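Local structure of putative ABC transporter, periplasmic binding protein, amino acid (2YJP) at residues 129-134 / 172-177; 123-128 / 135-140; 80-85 / 99-104; 160-165 / 184-189. The protein binds L-cysteine, probably as the periplasmic solute receptor of an amino-acid ABC transporter. The protein carries 1 engineered substitution. All coordinates share one frame; numbering follows the deposited sequence.

Interaction 1: residues 129-134 / 172-177; sequences PERAEA and GTTADA. With CYS (cysteine), chain D.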
loop_
_atom_site.group_PDB
_atom_site.type_symbol
_atom_site.label_atom_id
_atom_site.label_comp_id
_atom_site.label_asym_id
_atom_site.label_seq_id
_atom_site.Cartn_x
_atom_site.Cartn_y
_atom_site.Cartn_z
ATOM N N PRO A 129 14.015 -2.957 5.862
ATOM C CA PRO A 129 15.336 -3.518 5.580
ATOM C C PRO A 129 15.263 -4.927 4.984
ATOM O O PRO A 129 16.056 -5.223 4.065
ATOM C CB PRO A 129 16.011 -3.554 6.958
ATOM C CG PRO A 129 15.243 -2.508 7.792
ATOM C CD PRO A 129 13.834 -2.599 7.285
ATOM N N GLU A 130 14.331 -5.782 5.465
ATOM C CA GLU A 130 14.256 -7.156 4.922
ATOM C C GLU A 130 13.822 -7.126 3.439
ATOM O O GLU A 130 14.382 -7.817 2.613
ATOM C CB GLU A 130 13.393 -8.110 5.802
ATOM C CG GLU A 130 12.950 -9.422 5.108
ATOM C CD GLU A 130 12.471 -10.543 6.084
ATOM O OE1 GLU A 130 13.232 -10.905 7.007
ATOM O OE2 GLU A 130 11.355 -11.097 5.898
ATOM N N ARG A 131 12.820 -6.321 3.122
ATOM C CA ARG A 131 12.353 -6.238 1.745
ATOM C C ARG A 131 13.481 -5.701 0.820
ATOM O O ARG A 131 13.636 -6.125 -0.327
ATOM C CB ARG A 131 11.096 -5.358 1.674
ATOM C CG ARG A 131 9.832 -6.116 2.111
ATOM C CD ARG A 131 8.719 -5.205 2.510
ATOM N NE ARG A 131 7.516 -5.938 2.954
ATOM C CZ ARG A 131 6.295 -5.400 3.021
ATOM N NH1 ARG A 131 6.154 -4.119 2.701
ATOM N NH2 ARG A 131 5.239 -6.121 3.439
ATOM N N ALA A 132 14.259 -4.765 1.355
ATOM C CA ALA A 132 15.316 -4.113 0.613
ATOM C C ALA A 132 16.437 -5.088 0.249
ATOM O O ALA A 132 17.203 -4.790 -0.614
ATOM C CB ALA A 132 15.847 -2.893 1.389
ATOM N N GLU A 133 16.497 -6.252 0.885
ATOM C CA GLU A 133 17.353 -7.348 0.450
ATOM C C GLU A 133 16.876 -7.994 -0.837
ATOM O O GLU A 133 17.660 -8.582 -1.565
ATOM C CB GLU A 133 17.460 -8.437 1.546
ATOM C CG GLU A 133 18.263 -8.021 2.768
ATOM C CD GLU A 133 18.209 -9.066 3.882
ATOM O OE1 GLU A 133 18.072 -10.268 3.578
ATOM O OE2 GLU A 133 18.308 -8.708 5.079
ATOM N N ALA A 134 15.582 -7.906 -1.115
ATOM C CA ALA A 134 15.010 -8.622 -2.232
ATOM C C ALA A 134 14.739 -7.737 -3.441
ATOM O O ALA A 134 14.743 -8.249 -4.583
ATOM C CB ALA A 134 13.763 -9.346 -1.774
ATOM N N GLY A 172 1.272 -11.335 4.087
ATOM C CA GLY A 172 2.445 -10.771 3.415
ATOM C C GLY A 172 2.545 -9.240 3.628
ATOM O O GLY A 172 3.264 -8.574 2.920
ATOM N N THR A 173 1.734 -8.698 4.551
ATOM C CA THR A 173 1.808 -7.300 4.871
ATOM C C THR A 173 2.775 -7.039 6.035
ATOM O O THR A 173 3.233 -7.958 6.730
ATOM C CB THR A 173 0.409 -6.698 5.239
ATOM O OG1 THR A 173 -0.175 -7.397 6.343
ATOM C CG2 THR A 173 -0.552 -6.698 4.025
ATOM N N THR A 174 3.080 -5.764 6.246
ATOM C CA THR A 174 3.902 -5.364 7.401
ATOM C C THR A 174 3.155 -5.692 8.686
ATOM O O THR A 174 3.794 -6.081 9.650
ATOM C CB THR A 174 4.247 -3.894 7.386
ATOM O OG1 THR A 174 3.065 -3.172 7.039
ATOM C CG2 THR A 174 5.415 -3.581 6.336
ATOM N N ALA A 175 1.813 -5.626 8.698
ATOM C CA ALA A 175 1.117 -6.063 9.942
ATOM C C ALA A 175 1.349 -7.540 10.252
ATOM O O ALA A 175 1.576 -7.893 11.418
ATOM C CB ALA A 175 -0.348 -5.738 9.942
ATOM N N ASP A 176 1.258 -8.386 9.209
ATOM C CA ASP A 176 1.580 -9.817 9.310
ATOM C C ASP A 176 3.001 -9.971 9.847
ATOM O O ASP A 176 3.222 -10.703 10.810
ATOM C CB ASP A 176 1.455 -10.430 7.891
ATOM C CG ASP A 176 1.758 -11.908 7.838
ATOM O OD1 ASP A 176 1.995 -12.575 8.890
ATOM O OD2 ASP A 176 1.768 -12.405 6.691
ATOM N N ALA A 177 3.968 -9.260 9.254
ATOM C CA ALA A 177 5.373 -9.412 9.688
ATOM C C ALA A 177 5.605 -8.897 11.147
ATOM O O ALA A 177 6.266 -9.524 11.974
ATOM C CB ALA A 177 6.317 -8.696 8.733
HETATM N N CYS D . 1.975 -0.932 3.027
HETATM C CA CYS D . 1.922 -2.216 3.764
HETATM C C CYS D . 2.922 -3.204 3.159
HETATM O O CYS D . 3.673 -2.822 2.210
HETATM C CB CYS D . 0.535 -2.843 3.713
HETATM S SG CYS D . -0.106 -3.123 2.053
HETATM O OXT CYS D . 2.981 -4.345 3.626
#
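R131 on one side and the turn G172-T174 on the other meet around the carboxylate of bound cysteine, a worked example of how a type II periplasmic binding fold closes two lobes on one ligand. The guanidinium reaches it with two parallel donors: NH1 of R131 gives a hydrogen bond to the ligand O at 2.8 Å, and R131 NH2 one to the ligand OXT at 2.9 Å, both close to straight at about 160°. From the second segment the backbone N of T174 adds a more bent bond to the same OXT, 3.0 Å long with an angle of 142°. OXT is thus gripped from both sides of the cleft, and the start of helix 174-182 presents its N-terminal end to a negative group, which would be expected to favour the charged form.

The arginine arrives by a long reach. Its chain is extended from CG to NE, carrying the flat group from the short helix 129-132 to the turn. There T174 CG2 lies 3.5 Å above one face of the R131 guanidinium, toward the rim near NH1, and G172 O approaches R131 NH2 obliquely at 3.2 Å. T126 O takes a further bond from NH1, while R109 NH2 also hydrogen-bonds the ligand.

Behind this shell, T173 occupies the N-cap position; the main hydrogen-bond partner of its OG1 is N170 O, and it also takes a weak capping bond from D176 N. D176, salt-bridged through OD1 to K190, reaches back to the glycine: G172 N donates to the anti lone pair of D176 OD2 at 2.9 Å, almost straight at 175°.

Interaction 2: residues 123-128 / 135-140; sequences ANFTQT and VDFADP. With CYS (cysteine), chain D.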
loop_
_atom_site.group_PDB
_atom_site.type_symbol
_atom_site.label_atom_id
_atom_site.label_comp_id
_atom_site.label_asym_id
_atom_site.label_seq_id
_atom_site.Cartn_x
_atom_site.Cartn_y
_atom_site.Cartn_z
ATOM N N ALA A 123 2.240 -1.049 -5.503
ATOM C CA ALA A 123 1.190 -1.592 -4.662
ATOM C C ALA A 123 1.456 -1.180 -3.210
ATOM O O ALA A 123 1.915 -1.980 -2.392
ATOM C CB ALA A 123 1.077 -3.118 -4.798
ATOM N N ASN A 124 1.149 0.093 -2.923
ATOM C CA ASN A 124 1.302 0.721 -1.596
ATOM C C ASN A 124 2.313 0.030 -0.655
ATOM O O ASN A 124 1.951 -0.427 0.448
ATOM C CB ASN A 124 -0.104 0.872 -0.941
ATOM C CG ASN A 124 -0.203 2.092 -0.048
ATOM O OD1 ASN A 124 -0.568 1.995 1.139
ATOM N ND2 ASN A 124 0.119 3.273 -0.618
ATOM N N PHE A 125 3.588 0.097 -1.031
ATOM C CA PHE A 125 4.606 -0.837 -0.599
ATOM C C PHE A 125 5.560 -0.271 0.452
ATOM O O PHE A 125 6.384 0.641 0.169
ATOM C CB PHE A 125 5.398 -1.291 -1.842
ATOM C CG PHE A 125 6.123 -2.595 -1.689
ATOM C CD1 PHE A 125 5.765 -3.528 -0.731
ATOM C CD2 PHE A 125 7.175 -2.901 -2.565
ATOM C CE1 PHE A 125 6.466 -4.747 -0.645
ATOM C CE2 PHE A 125 7.862 -4.088 -2.490
ATOM C CZ PHE A 125 7.508 -5.013 -1.554
ATOM N N THR A 126 5.451 -0.775 1.678
ATOM C CA THR A 126 6.239 -0.215 2.747
ATOM C C THR A 126 7.672 -0.716 2.582
ATOM O O THR A 126 7.915 -1.910 2.403
ATOM C CB THR A 126 5.712 -0.643 4.119
ATOM O OG1 THR A 126 4.348 -0.193 4.286
ATOM C CG2 THR A 126 6.619 -0.061 5.259
ATOM N N GLN A 127 8.605 0.214 2.643
ATOM C CA GLN A 127 10.030 -0.088 2.657
ATOM C C GLN A 127 10.459 -0.600 4.017
ATOM O O GLN A 127 10.152 0.022 5.043
ATOM C CB GLN A 127 10.793 1.183 2.326
ATOM C CG GLN A 127 12.294 1.030 2.503
ATOM C CD GLN A 127 13.098 2.216 1.982
ATOM O OE1 GLN A 127 12.587 3.329 1.841
ATOM N NE2 GLN A 127 14.387 1.969 1.706
ATOM N N THR A 128 11.103 -1.767 4.017
ATOM C CA THR A 128 11.724 -2.345 5.211
ATOM C C THR A 128 13.125 -2.844 4.856
ATOM O O THR A 128 13.394 -3.140 3.703
ATOM C CB THR A 128 10.891 -3.528 5.828
ATOM O OG1 THR A 128 11.029 -4.728 5.034
ATOM C CG2 THR A 128 9.405 -3.143 5.965
ATOM N N VAL A 135 14.486 -6.438 -3.195
ATOM C CA VAL A 135 14.133 -5.484 -4.273
ATOM C C VAL A 135 14.794 -4.078 -4.067
ATOM O O VAL A 135 15.283 -3.765 -2.972
ATOM C CB VAL A 135 12.559 -5.308 -4.429
ATOM C CG1 VAL A 135 11.792 -6.712 -4.567
ATOM C CG2 VAL A 135 11.956 -4.400 -3.289
ATOM N N ASP A 136 14.796 -3.212 -5.084
ATOM C CA ASP A 136 15.289 -1.871 -4.824
ATOM C C ASP A 136 14.149 -0.864 -4.732
ATOM O O ASP A 136 13.296 -0.747 -5.650
ATOM C CB ASP A 136 16.328 -1.393 -5.846
ATOM C CG ASP A 136 17.694 -2.122 -5.740
ATOM O OD1 ASP A 136 18.245 -2.327 -4.621
ATOM O OD2 ASP A 136 18.260 -2.431 -6.818
ATOM N N PHE A 137 14.152 -0.106 -3.630
ATOM C CA PHE A 137 13.155 0.937 -3.388
ATOM C C PHE A 137 13.630 2.283 -3.892
ATOM O O PHE A 137 14.746 2.712 -3.564
ATOM C CB PHE A 137 12.874 1.046 -1.904
ATOM C CG PHE A 137 12.029 -0.089 -1.374
ATOM C CD1 PHE A 137 10.622 -0.086 -1.543
ATOM C CD2 PHE A 137 12.629 -1.158 -0.677
ATOM C CE1 PHE A 137 9.842 -1.134 -1.017
ATOM C CE2 PHE A 137 11.855 -2.193 -0.167
ATOM C CZ PHE A 137 10.468 -2.192 -0.326
ATOM N N ALA A 138 12.789 2.939 -4.699
ATOM C CA ALA A 138 13.027 4.358 -5.039
ATOM C C ALA A 138 12.669 5.275 -3.890
ATOM O O ALA A 138 12.205 4.819 -2.878
ATOM C CB ALA A 138 12.233 4.742 -6.266
ATOM N N ASP A 139 12.863 6.566 -4.066
ATOM C CA ASP A 139 12.414 7.576 -3.130
ATOM C C ASP A 139 11.000 7.384 -2.689
ATOM O O ASP A 139 10.121 7.287 -3.536
ATOM C CB ASP A 139 12.416 8.948 -3.794
ATOM C CG ASP A 139 13.784 9.530 -3.920
ATOM O OD1 ASP A 139 14.782 8.830 -3.583
ATOM O OD2 ASP A 139 13.846 10.697 -4.368
ATOM N N PRO A 140 10.778 7.452 -1.362
ATOM C CA PRO A 140 9.432 7.313 -0.776
ATOM C C PRO A 140 8.528 8.445 -1.201
ATOM O O PRO A 140 9.015 9.587 -1.416
ATOM C CB PRO A 140 9.655 7.355 0.728
ATOM C CG PRO A 140 11.078 7.728 0.947
ATOM C CD PRO A 140 11.822 7.763 -0.378
HETATM N N CYS D . 1.975 -0.932 3.027
HETATM C CA CYS D . 1.922 -2.216 3.764
HETATM C C CYS D . 2.922 -3.204 3.159
HETATM O O CYS D . 3.673 -2.822 2.210
HETATM C CB CYS D . 0.535 -2.843 3.713
HETATM S SG CYS D . -0.106 -3.123 2.053
HETATM O OXT CYS D . 2.981 -4.345 3.626
#
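An aromatic and aliphatic contact, with no hydrogen bond across it, joins F125 and Q127 in the loop after strand 120-121 to F137 on strand 135-137, the two arms that flank helix 129-132. The rings of F125 and F137 lie oblique to each other, centroids 5.2 Å apart and planes at 46°, with F125 CD2 and F137 CE1 closest at 3.6 Å. F137 CZ stands over one face of F125, toward the rim.

The F137 ring is covered on both faces, toward the rim. Q127 CA makes a CH-pi contact 3.9 Å from the F137 centroid, and V135 CG2 lies on the opposite face, also approaching F125 CE2. Because Q127 CG is anti to the backbone N (chi1 172°) and the chain runs on extended, the side chain slides along F137 in the reverse direction, CG 3.9 Å from F137 CD2.

The other side of the loop serves the ligand. T126 N donates an almost straight bond of 2.8 Å to cysteine O, and the ligand N is held by N124 O at 2.6 Å and by T126 OG1. Packing and binding thus share one backbone.

Both arms also bond by their backbones to strand 237-244, F125 and Q127 on one part, D136 and A138 on another, while helix 109-114 packs on F125 and V135, and helix 248-264 on A138.

Interaction 3: residues 80-85 / 99-104; sequences FDVEIA and VEFVLT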
loop_
_atom_site.group_PDB
_atom_site.type_symbol
_atom_site.label_atom_id
_atom_site.label_comp_id
_atom_site.label_asym_id
_atom_site.label_seq_id
_atom_site.Cartn_x
_atom_site.Cartn_y
_atom_site.Cartn_z
ATOM N N PHE A 80 -4.567 6.626 -5.033
ATOM C CA PHE A 80 -3.375 7.418 -4.913
ATOM C C PHE A 80 -2.162 6.817 -5.650
ATOM O O PHE A 80 -1.477 7.537 -6.375
ATOM C CB PHE A 80 -3.118 7.601 -3.412
ATOM C CG PHE A 80 -1.950 8.462 -3.069
ATOM C CD1 PHE A 80 -1.898 9.798 -3.444
ATOM C CD2 PHE A 80 -0.930 7.943 -2.285
ATOM C CE1 PHE A 80 -0.800 10.619 -3.049
ATOM C CE2 PHE A 80 0.195 8.725 -1.894
ATOM C CZ PHE A 80 0.267 10.081 -2.292
ATOM N N ASP A 81 -1.871 5.537 -5.457
ATOM C CA ASP A 81 -0.725 4.881 -6.102
ATOM C C ASP A 81 -0.877 4.879 -7.658
ATOM O O ASP A 81 0.108 4.974 -8.417
ATOM C CB ASP A 81 -0.672 3.400 -5.684
ATOM C CG ASP A 81 -0.403 3.177 -4.216
ATOM O OD1 ASP A 81 0.386 3.878 -3.574
ATOM O OD2 ASP A 81 -0.980 2.220 -3.693
ATOM N N VAL A 82 -2.106 4.716 -8.120
ATOM C CA VAL A 82 -2.434 4.666 -9.544
ATOM C C VAL A 82 -2.215 6.039 -10.185
ATOM O O VAL A 82 -1.744 6.156 -11.353
ATOM C CB VAL A 82 -3.903 4.193 -9.690
ATOM C CG1 VAL A 82 -4.499 4.612 -10.985
ATOM C CG2 VAL A 82 -3.995 2.630 -9.439
ATOM N N GLU A 83 -2.551 7.093 -9.455
ATOM C CA GLU A 83 -2.343 8.420 -9.996
ATOM C C GLU A 83 -0.835 8.628 -10.245
ATOM O O GLU A 83 -0.438 9.150 -11.292
ATOM C CB GLU A 83 -2.862 9.480 -9.028
ATOM C CG GLU A 83 -4.334 9.527 -8.948
ATOM C CD GLU A 83 -4.968 9.928 -10.289
ATOM O OE1 GLU A 83 -4.614 10.925 -10.924
ATOM O OE2 GLU A 83 -5.859 9.257 -10.749
ATOM N N ILE A 84 -0.011 8.194 -9.282
ATOM C CA ILE A 84 1.432 8.306 -9.377
ATOM C C ILE A 84 1.880 7.471 -10.578
ATOM O O ILE A 84 2.767 7.886 -11.349
ATOM C CB ILE A 84 2.122 7.793 -8.090
ATOM C CG1 ILE A 84 1.826 8.749 -6.948
ATOM C CG2 ILE A 84 3.671 7.562 -8.316
ATOM C CD1 ILE A 84 2.098 8.207 -5.622
ATOM N N ALA A 85 1.276 6.296 -10.736
ATOM C CA ALA A 85 1.655 5.434 -11.848
ATOM C C ALA A 85 1.355 6.113 -13.218
ATOM O O ALA A 85 2.161 6.034 -14.166
ATOM C CB ALA A 85 1.013 4.051 -11.724
ATOM N N VAL A 99 0.100 2.562 -19.200
ATOM C CA VAL A 99 0.413 1.637 -18.155
ATOM C C VAL A 99 -0.431 0.405 -18.394
ATOM O O VAL A 99 -1.611 0.531 -18.631
ATOM C CB VAL A 99 0.020 2.151 -16.745
ATOM C CG1 VAL A 99 0.654 1.262 -15.669
ATOM C CG2 VAL A 99 0.403 3.578 -16.553
ATOM N N GLU A 100 0.190 -0.773 -18.364
ATOM C CA GLU A 100 -0.519 -2.028 -18.104
ATOM C C GLU A 100 -0.520 -2.230 -16.562
ATOM O O GLU A 100 0.550 -2.533 -15.974
ATOM C CB GLU A 100 0.229 -3.147 -18.793
ATOM C CG GLU A 100 -0.506 -4.464 -18.885
ATOM C CD GLU A 100 -0.105 -5.255 -20.177
ATOM N N PHE A 101 -1.672 -2.027 -15.906
ATOM C CA PHE A 101 -1.796 -2.308 -14.449
ATOM C C PHE A 101 -2.030 -3.788 -14.120
ATOM O O PHE A 101 -2.941 -4.390 -14.650
ATOM C CB PHE A 101 -2.973 -1.566 -13.848
ATOM C CG PHE A 101 -2.760 -0.111 -13.739
ATOM C CD1 PHE A 101 -1.811 0.406 -12.866
ATOM C CD2 PHE A 101 -3.483 0.736 -14.511
ATOM C CE1 PHE A 101 -1.610 1.743 -12.778
ATOM C CE2 PHE A 101 -3.284 2.117 -14.429
ATOM C CZ PHE A 101 -2.337 2.596 -13.559
ATOM N N VAL A 102 -1.238 -4.341 -13.216
ATOM C CA VAL A 102 -1.281 -5.740 -12.922
ATOM C C VAL A 102 -1.685 -5.810 -11.447
ATOM O O VAL A 102 -1.010 -5.255 -10.569
ATOM C CB VAL A 102 0.124 -6.395 -13.165
ATOM C CG1 VAL A 102 0.162 -7.845 -12.635
ATOM C CG2 VAL A 102 0.519 -6.327 -14.649
ATOM N N LEU A 103 -2.806 -6.451 -11.168
ATOM C CA LEU A 103 -3.291 -6.519 -9.812
ATOM C C LEU A 103 -2.427 -7.481 -9.031
ATOM O O LEU A 103 -2.191 -8.637 -9.450
ATOM C CB LEU A 103 -4.776 -6.928 -9.754
ATOM C CG LEU A 103 -5.767 -5.994 -10.452
ATOM C CD1 LEU A 103 -7.257 -6.443 -10.188
ATOM C CD2 LEU A 103 -5.573 -4.523 -10.144
ATOM N N THR A 104 -1.939 -7.013 -7.899
ATOM C CA THR A 104 -0.977 -7.785 -7.151
ATOM C C THR A 104 -1.443 -7.991 -5.717
ATOM O O THR A 104 -1.658 -6.995 -5.054
ATOM C CB THR A 104 0.376 -6.996 -7.104
ATOM O OG1 THR A 104 0.751 -6.613 -8.428
ATOM C CG2 THR A 104 1.504 -7.861 -6.575
#
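V82, in the first turns of helix 80-93, is the first residue of the segment to meet F101 on strand 99-103. Both of its methyls come from the same side of the ring plane, opposite the face that V99 CG1 covers: CG1, anti to the backbone N (chi1 157°), comes within 3.9 Å of F101 CZ, and V82 CG2 lies 4.2 Å from F101 CE1. The approach is oblique to the ring, and N77 of strand 77-78 touches both residues.

One step on, E83 turns its CB away from the strand, and its carboxylate forms salt bridges with K86 and K273. The helix returns to the strand at A85, where the small side chain allows close approach: A85 CB sits at the edge of the F101 ring, 3.6 Å from CE1. V99 CG2 packs against A85 O at 3.8 Å.

On the strand, V99 and F101 point their side chains toward the helix. V99 CG1 lies 3.7 Å above one face of the F101 ring, offset toward its rim, and F101 in turn touches V61 on the neighbouring strand. The ring is therefore wedged between layers, with methyl groups and no polar bond making the join.

The two axes come within 10.7 Å at an angle of 152°, so the helix runs back nearly antiparallel to the strand. Since 99-103 pairs parallel with 57-61, and helix 80-93 lies between them in sequence, this is the helix-to-strand packing of a beta-alpha-beta crossover in the alpha/beta lobe of a solute-binding protein; the connection also carries the small antiparallel sheet of strands 64-65, 69-71 and 77-78.

Interaction 4: residues 160-165 / 184-189; sequences AQLKDQ and PEVKLL. With ZN (zinc ion), chain E.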
loop_
_atom_site.group_PDB
_atom_site.type_symbol
_atom_site.label_atom_id
_atom_site.label_comp_id
_atom_site.label_asym_id
_atom_site.label_seq_id
_atom_site.Cartn_x
_atom_site.Cartn_y
_atom_site.Cartn_z
ATOM N N ALA A 160 -2.860 -8.115 25.596
ATOM C CA ALA A 160 -3.483 -9.121 26.489
ATOM C C ALA A 160 -4.919 -9.485 26.081
ATOM O O ALA A 160 -5.397 -10.578 26.345
ATOM C CB ALA A 160 -3.467 -8.697 27.972
ATOM N N GLN A 161 -5.631 -8.549 25.466
ATOM C CA GLN A 161 -7.008 -8.783 25.006
ATOM C C GLN A 161 -7.082 -9.784 23.846
ATOM O O GLN A 161 -8.144 -10.344 23.577
ATOM C CB GLN A 161 -7.693 -7.475 24.631
ATOM C CG GLN A 161 -8.132 -6.643 25.836
ATOM C CD GLN A 161 -8.473 -5.220 25.446
ATOM O OE1 GLN A 161 -8.016 -4.702 24.424
ATOM N NE2 GLN A 161 -9.240 -4.579 26.269
ATOM N N LEU A 162 -5.962 -10.085 23.191
ATOM C CA LEU A 162 -5.988 -11.107 22.188
ATOM C C LEU A 162 -5.881 -12.570 22.726
ATOM O O LEU A 162 -6.061 -13.543 21.951
ATOM C CB LEU A 162 -4.990 -10.775 21.090
ATOM C CG LEU A 162 -5.231 -9.410 20.400
ATOM C CD1 LEU A 162 -4.059 -8.997 19.490
ATOM C CD2 LEU A 162 -6.549 -9.305 19.631
ATOM N N LYS A 163 -5.668 -12.750 24.042
ATOM C CA LYS A 163 -5.571 -14.102 24.628
ATOM C C LYS A 163 -6.731 -15.052 24.257
ATOM O O LYS A 163 -7.920 -14.744 24.511
ATOM C CB LYS A 163 -5.506 -14.003 26.152
ATOM C CG LYS A 163 -5.315 -15.347 26.898
ATOM C CD LYS A 163 -3.832 -15.726 26.997
ATOM N N ASP A 164 -6.396 -16.224 23.700
ATOM C CA ASP A 164 -7.428 -17.230 23.302
ATOM C C ASP A 164 -8.314 -16.719 22.151
ATOM O O ASP A 164 -9.450 -17.178 21.964
ATOM C CB ASP A 164 -8.298 -17.677 24.496
ATOM C CG ASP A 164 -7.508 -18.451 25.537
ATOM O OD1 ASP A 164 -6.475 -19.051 25.143
ATOM O OD2 ASP A 164 -7.895 -18.464 26.738
ATOM N N GLN A 165 -7.790 -15.764 21.392
ATOM C CA GLN A 165 -8.556 -15.118 20.346
ATOM C C GLN A 165 -7.710 -14.967 19.058
ATOM O O GLN A 165 -6.500 -15.128 19.093
ATOM C CB GLN A 165 -9.060 -13.764 20.838
ATOM C CG GLN A 165 -9.910 -13.833 22.111
ATOM C CD GLN A 165 -11.407 -14.017 21.847
ATOM O OE1 GLN A 165 -11.828 -14.862 21.046
ATOM N NE2 GLN A 165 -12.221 -13.212 22.527
ATOM N N PRO A 184 4.593 -13.188 18.971
ATOM C CA PRO A 184 4.334 -14.571 18.531
ATOM C C PRO A 184 3.274 -15.243 19.367
ATOM O O PRO A 184 2.758 -16.272 18.964
ATOM C CB PRO A 184 5.667 -15.287 18.744
ATOM C CG PRO A 184 6.450 -14.413 19.742
ATOM C CD PRO A 184 5.964 -13.015 19.493
ATOM N N GLU A 185 2.959 -14.651 20.513
ATOM C CA GLU A 185 1.902 -15.152 21.365
ATOM C C GLU A 185 0.491 -14.890 20.767
ATOM O O GLU A 185 -0.481 -15.459 21.230
ATOM C CB GLU A 185 2.048 -14.541 22.768
ATOM C CG GLU A 185 1.356 -13.172 23.006
ATOM C CD GLU A 185 2.207 -11.952 22.556
ATOM O OE1 GLU A 185 3.211 -12.167 21.873
ATOM O OE2 GLU A 185 1.863 -10.771 22.914
ATOM N N VAL A 186 0.379 -13.996 19.786
ATOM C CA VAL A 186 -0.909 -13.653 19.202
ATOM C C VAL A 186 -1.208 -14.573 18.014
ATOM O O VAL A 186 -0.423 -14.633 17.037
ATOM C CB VAL A 186 -0.982 -12.152 18.720
ATOM C CG1 VAL A 186 -2.311 -11.886 17.954
ATOM C CG2 VAL A 186 -0.847 -11.194 19.927
ATOM N N LYS A 187 -2.347 -15.262 18.088
ATOM C CA LYS A 187 -2.786 -16.148 17.034
ATOM C C LYS A 187 -3.284 -15.366 15.797
ATOM O O LYS A 187 -4.180 -14.533 15.907
ATOM C CB LYS A 187 -3.855 -17.078 17.595
ATOM C CG LYS A 187 -4.544 -17.946 16.569
ATOM C CD LYS A 187 -5.005 -19.283 17.177
ATOM C CE LYS A 187 -6.498 -19.242 17.637
ATOM N NZ LYS A 187 -6.755 -19.034 19.151
ATOM N N LEU A 188 -2.700 -15.648 14.630
ATOM C CA LEU A 188 -3.047 -14.966 13.378
ATOM C C LEU A 188 -3.835 -15.849 12.416
ATOM O O LEU A 188 -3.504 -17.026 12.184
ATOM C CB LEU A 188 -1.773 -14.527 12.631
ATOM C CG LEU A 188 -0.831 -13.581 13.382
ATOM C CD1 LEU A 188 0.442 -13.367 12.543
ATOM C CD2 LEU A 188 -1.572 -12.240 13.813
ATOM N N LEU A 189 -4.844 -15.250 11.820
ATOM C CA LEU A 189 -5.539 -15.841 10.689
ATOM C C LEU A 189 -5.314 -14.937 9.472
ATOM O O LEU A 189 -5.667 -13.775 9.469
ATOM C CB LEU A 189 -7.027 -15.972 10.982
ATOM C CG LEU A 189 -7.887 -16.642 9.910
ATOM C CD1 LEU A 189 -7.550 -18.050 9.765
ATOM C CD2 LEU A 189 -9.278 -16.758 10.341
HETATM ZN ZN ZN E . 3.258 -9.290 22.622
HETATM O O HOH W 1 -9.544 -18.566 18.948
HETATM O O HOH W 2 -4.182 -15.165 20.178
HETATM O O HOH W 3 4.999 -9.770 22.415
#
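The Q165 carbonyl is the flat group that meets K187: NZ of the lysine lies over one face, 3.9 Å from Q165 O, and K187 CB comes within 3.6 Å of Q165 O, tilted to the same side. The setting is a beta-alpha-beta unit: a type II turn, L162 to Q165, leads into strand 166-170, and after helix 174-182 the chain returns in the parallel neighbour 187-191. Both strands therefore begin side by side here.

Beside the contact, the E185 carboxylate sits on a zinc ion, which E185 OE2 binds at 2.1 Å and H183 ND1 also ligates. The bend of the glutamate at chi2 (-84°) turns the carboxylate to the metal.

The first apolar join of the two segments is L162 on V186. CD1 of L162 crosses the valine obliquely, 3.7 Å from V186 CG1 and 3.9 Å from V186 CG2; V207 and L167 pack nearby.

Water completes the polar side. One molecule donates to Q165 O at 2.6 Å and accepts from K187 N at 2.8 Å, bridging the two backbones where no direct hydrogen bond joins the segments. A second accepts from K187 NZ at 2.8 Å and donates, weakly, to D164 O.

How the interactions relate
Read from the N terminus, interaction 3 closes the chain between helix 80-93 and strand 99-103 before the others open, in series with them. Interaction 2 then folds 135-140 back on 123-128, and interaction 1 crosses it, since 129-134 lies within that loop but finds its partner at 172-177. Interaction 4 crosses interaction 1 in the same manner, from 160-165 to 184-189. Points of touch link neighbours: R131 NH1 to T126 O between interactions 1 and 2, N124 to D81 between 2 and 3, D176 to L188 between 1 and 4. Interactions 2 and 3 lie in the lobe of strands 57-61 and 99-103, interaction 4 in the other, and interaction 1 spans the cysteine-filled cleft.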